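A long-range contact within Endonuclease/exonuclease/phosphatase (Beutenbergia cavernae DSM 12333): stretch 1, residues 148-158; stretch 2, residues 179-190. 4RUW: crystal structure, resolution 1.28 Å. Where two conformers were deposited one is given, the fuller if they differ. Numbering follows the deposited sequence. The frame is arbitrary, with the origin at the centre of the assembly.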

# COMPACT_ATOMS: atom_id res chain seq x y z
N GLY A 148 1.03 -14.11 -11.86
CA GLY A 148 2.08 -13.63 -10.99
C GLY A 148 1.96 -12.16 -10.64
O GLY A 148 1.21 -11.41 -11.29
N ASN A 149 2.68 -11.77 -9.60
CA ASN A 149 3.03 -10.37 -9.37
C ASN A 149 4.38 -10.12 -10.01
O ASN A 149 5.22 -11.01 -10.03
CB ASN A 149 3.07 -10.10 -7.87
CG ASN A 149 1.75 -10.36 -7.21
OD1 ASN A 149 0.71 -9.86 -7.67
ND2 ASN A 149 1.75 -11.17 -6.16
N VAL A 150 4.57 -8.93 -10.56
CA VAL A 150 5.81 -8.61 -11.27
C VAL A 150 6.43 -7.34 -10.70
O VAL A 150 5.72 -6.41 -10.35
CB VAL A 150 5.53 -8.44 -12.79
CG1 VAL A 150 6.70 -7.77 -13.51
CG2 VAL A 150 5.19 -9.79 -13.42
N VAL A 151 7.75 -7.34 -10.59
CA VAL A 151 8.50 -6.12 -10.35
C VAL A 151 9.32 -5.83 -11.60
O VAL A 151 10.04 -6.70 -12.08
CB VAL A 151 9.44 -6.23 -9.13
CG1 VAL A 151 10.33 -4.98 -9.02
CG2 VAL A 151 8.62 -6.42 -7.86
N MSE A 152 9.18 -4.61 -12.13
CA MSE A 152 10.02 -4.14 -13.22
C MSE A 152 10.76 -2.91 -12.75
O MSE A 152 10.20 -2.06 -12.06
CB MSE A 152 9.21 -3.80 -14.48
CG MSE A 152 8.36 -4.95 -15.02
SE MSE A 152 7.39 -4.54 -16.67
CE MSE A 152 8.90 -4.55 -17.90
N SER A 153 12.02 -2.80 -13.13
CA SER A 153 12.86 -1.75 -12.59
C SER A 153 13.86 -1.25 -13.62
O SER A 153 14.38 -2.02 -14.43
CB SER A 153 13.58 -2.30 -11.37
OG SER A 153 14.51 -1.38 -10.85
N ARG A 154 14.14 0.05 -13.58
CA ARG A 154 15.22 0.63 -14.37
C ARG A 154 16.57 0.41 -13.70
O ARG A 154 17.61 0.69 -14.28
CB ARG A 154 15.00 2.13 -14.56
CG ARG A 154 13.89 2.48 -15.53
CD ARG A 154 13.79 3.97 -15.75
NE ARG A 154 12.80 4.31 -16.78
CZ ARG A 154 12.90 5.35 -17.59
NH1 ARG A 154 13.95 6.16 -17.52
NH2 ARG A 154 11.96 5.58 -18.49
N HIS A 155 16.55 -0.12 -12.48
CA HIS A 155 17.76 -0.26 -11.68
C HIS A 155 17.99 -1.72 -11.34
O HIS A 155 17.04 -2.48 -11.16
CB HIS A 155 17.64 0.59 -10.42
CG HIS A 155 17.20 1.99 -10.70
ND1 HIS A 155 17.97 2.87 -11.44
CD2 HIS A 155 16.05 2.64 -10.42
CE1 HIS A 155 17.32 4.01 -11.55
NE2 HIS A 155 16.15 3.90 -10.94
N PRO A 156 19.26 -2.14 -11.26
CA PRO A 156 19.55 -3.57 -11.09
C PRO A 156 19.08 -4.14 -9.76
O PRO A 156 18.99 -3.44 -8.75
CB PRO A 156 21.08 -3.64 -11.20
CG PRO A 156 21.55 -2.28 -10.89
CD PRO A 156 20.49 -1.34 -11.37
N PHE A 157 18.78 -5.43 -9.78
CA PHE A 157 18.46 -6.16 -8.57
C PHE A 157 19.74 -6.53 -7.82
O PHE A 157 20.81 -6.68 -8.43
CB PHE A 157 17.71 -7.45 -8.91
CG PHE A 157 16.38 -7.23 -9.57
CD1 PHE A 157 15.56 -6.17 -9.20
CD2 PHE A 157 15.94 -8.09 -10.56
CE1 PHE A 157 14.33 -5.99 -9.81
CE2 PHE A 157 14.71 -7.91 -11.17
CZ PHE A 157 13.91 -6.86 -10.80
N VAL A 158 19.63 -6.66 -6.51
CA VAL A 158 20.70 -7.21 -5.68
C VAL A 158 20.22 -8.60 -5.26
O VAL A 158 19.27 -8.72 -4.48
CB VAL A 158 20.95 -6.34 -4.44
CG1 VAL A 158 22.10 -6.92 -3.61
CG2 VAL A 158 21.22 -4.90 -4.85
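Stretch 2 179-190: RSLLTVTVDVPG

Two strands that belong to different layers of a protein can still be joined through the connecting backbone, and the endonuclease/exonuclease/phosphatase of Beutenbergia cavernae offers a compact example. Stretch 2 is extended through residues 180-188, with a loop at Pro189 and Gly190. Its strand runs in nearly the same direction as strand 148-153 of stretch 1, the two axes making a signed crossing angle of -17° and approaching to 7.7 Å. That distance is too wide for backbone pairing, so this half of the contact is made largely by side chains. Beyond Ser153, stretch 1 bends over, and its last residues meet stretch 2 in the antiparallel sense.

His155, which has one of the largest covered areas, occupies the bend. Its CB lies 3.4 Å from Asp187 O and 3.5 Å from Val186 CG1. The imidazole spreads farther along stretch 2: Val188 CG1 sits over one ring face, 4.1 Å from His155 CD2, while Pro189 CD comes within 3.3 Å of His155 ND1. The bend itself is braced within stretch 1 by a hydrogen bond from Ser153 OG to His155 O, 2.8 Å long.

After the bend the backbones pair. Asp187 N donates to Pro156 O at 2.8 Å and almost linearly, and Val158 N donates to Thr185 O, also at 2.8 Å. Between these bonds Phe157 and Val186 form a non-hydrogen-bonded antiparallel pair with their CA atoms 4.5 Å apart. Val158, again among the most covered residues, packs its CG2 3.7 Å from Asp187 CB and its CB 3.9 Å from Thr185 CG2. Phe157 and Val186 turn to the other face of the pairing. There Val184 CG2 lies over the Phe157 ring, 3.9 Å from its centroid, a CH-pi contact, and Val186 CG2 stands near the ring plane at 3.9 Å from Phe157 CD1.

Where the strands run alongside each other, Leu182 provides the main filling. With chi1 t and chi2 p, it brings CD2 to 3.6 Å from Asn149 O and 3.9 Å from Val151 CG2; Val151 CG1 also meets Val184 CG1 at 3.9 Å. Farther back, water joins the direct contact: Asn149 ND2 approaches Ser180 O to 3.2 Å at an angle too poor for a hydrogen bond, and two waters link the same residues. One accepts from Asn149 ND2 at 3.2 Å and from Ser180 N at 3.0 Å, and the other accepts from Asn149 ND2 at 3.0 Å while donating to Ser180 OG at 2.8 Å. One short segment can thus be packed by side chains along one strand and hydrogen-bonded through its backbone after a bend.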

# COMPACT_ATOMS: atom_id res chain seq x y z
N ARG A 179 -2.35 -16.84 -3.85
CA ARG A 179 -1.76 -15.52 -3.59
C ARG A 179 -0.33 -15.71 -3.10
O ARG A 179 -0.02 -16.71 -2.44
CB ARG A 179 -2.55 -14.77 -2.52
CG ARG A 179 -4.04 -14.64 -2.82
CD ARG A 179 -4.32 -13.87 -4.09
NE ARG A 179 -5.76 -13.82 -4.34
CZ ARG A 179 -6.32 -13.13 -5.32
NH1 ARG A 179 -5.56 -12.41 -6.14
NH2 ARG A 179 -7.64 -13.14 -5.46
N SER A 180 0.54 -14.76 -3.40
CA SER A 180 1.90 -14.81 -2.86
C SER A 180 2.51 -13.42 -2.74
O SER A 180 1.97 -12.44 -3.28
CB SER A 180 2.80 -15.71 -3.70
OG SER A 180 3.05 -15.12 -4.97
N LEU A 181 3.63 -13.36 -2.03
CA LEU A 181 4.41 -12.15 -1.87
C LEU A 181 5.72 -12.32 -2.63
O LEU A 181 6.38 -13.36 -2.51
CB LEU A 181 4.71 -11.95 -0.39
CG LEU A 181 5.80 -10.94 -0.03
CD1 LEU A 181 5.34 -9.53 -0.33
CD2 LEU A 181 6.20 -11.09 1.43
N LEU A 182 6.09 -11.31 -3.42
CA LEU A 182 7.36 -11.28 -4.12
C LEU A 182 8.24 -10.19 -3.50
O LEU A 182 7.81 -9.05 -3.38
CB LEU A 182 7.15 -10.97 -5.61
CG LEU A 182 8.41 -10.66 -6.42
CD1 LEU A 182 9.38 -11.83 -6.39
CD2 LEU A 182 8.04 -10.28 -7.84
N THR A 183 9.46 -10.55 -3.11
CA THR A 183 10.38 -9.58 -2.55
C THR A 183 11.67 -9.57 -3.35
O THR A 183 12.25 -10.62 -3.63
CB THR A 183 10.70 -9.92 -1.07
OG1 THR A 183 9.48 -9.88 -0.31
CG2 THR A 183 11.70 -8.93 -0.49
N VAL A 184 12.12 -8.37 -3.72
CA VAL A 184 13.39 -8.22 -4.42
C VAL A 184 14.02 -6.89 -4.02
O VAL A 184 13.33 -5.92 -3.76
CB VAL A 184 13.21 -8.33 -5.95
CG1 VAL A 184 12.40 -7.16 -6.50
CG2 VAL A 184 14.56 -8.49 -6.64
N THR A 185 15.34 -6.87 -3.93
CA THR A 185 16.05 -5.65 -3.61
C THR A 185 16.52 -4.97 -4.88
O THR A 185 17.10 -5.62 -5.76
CB THR A 185 17.25 -5.94 -2.70
OG1 THR A 185 16.77 -6.50 -1.48
CG2 THR A 185 18.02 -4.67 -2.39
N VAL A 186 16.27 -3.67 -4.98
CA VAL A 186 16.72 -2.87 -6.10
C VAL A 186 17.82 -1.91 -5.64
O VAL A 186 17.70 -1.28 -4.59
CB VAL A 186 15.55 -2.05 -6.68
CG1 VAL A 186 16.01 -1.17 -7.81
CG2 VAL A 186 14.44 -2.99 -7.16
N ASP A 187 18.90 -1.81 -6.42
CA ASP A 187 19.99 -0.90 -6.09
C ASP A 187 19.81 0.41 -6.86
O ASP A 187 20.12 0.48 -8.05
CB ASP A 187 21.33 -1.55 -6.42
CG ASP A 187 22.50 -0.70 -5.98
OD1 ASP A 187 22.29 0.30 -5.26
OD2 ASP A 187 23.64 -1.04 -6.35
N VAL A 188 19.28 1.42 -6.19
CA VAL A 188 18.91 2.66 -6.84
C VAL A 188 20.03 3.69 -6.72
O VAL A 188 20.44 4.04 -5.61
CB VAL A 188 17.63 3.24 -6.22
CG1 VAL A 188 17.22 4.51 -6.93
CG2 VAL A 188 16.51 2.20 -6.26
N PRO A 189 20.54 4.19 -7.85
CA PRO A 189 21.61 5.19 -7.82
C PRO A 189 21.22 6.39 -6.95
O PRO A 189 20.12 6.93 -7.11
CB PRO A 189 21.74 5.62 -9.28
CG PRO A 189 21.26 4.43 -10.05
CD PRO A 189 20.16 3.83 -9.23
N GLY A 190 22.10 6.77 -6.02
CA GLY A 190 21.85 7.88 -5.12
C GLY A 190 21.18 7.50 -3.81
O GLY A 190 21.33 8.20 -2.81
O HOH W 1 -0.79 -12.55 -4.88
O HOH W 2 4.22 -12.84 -6.10
O HOH W 3 16.78 -9.41 -3.90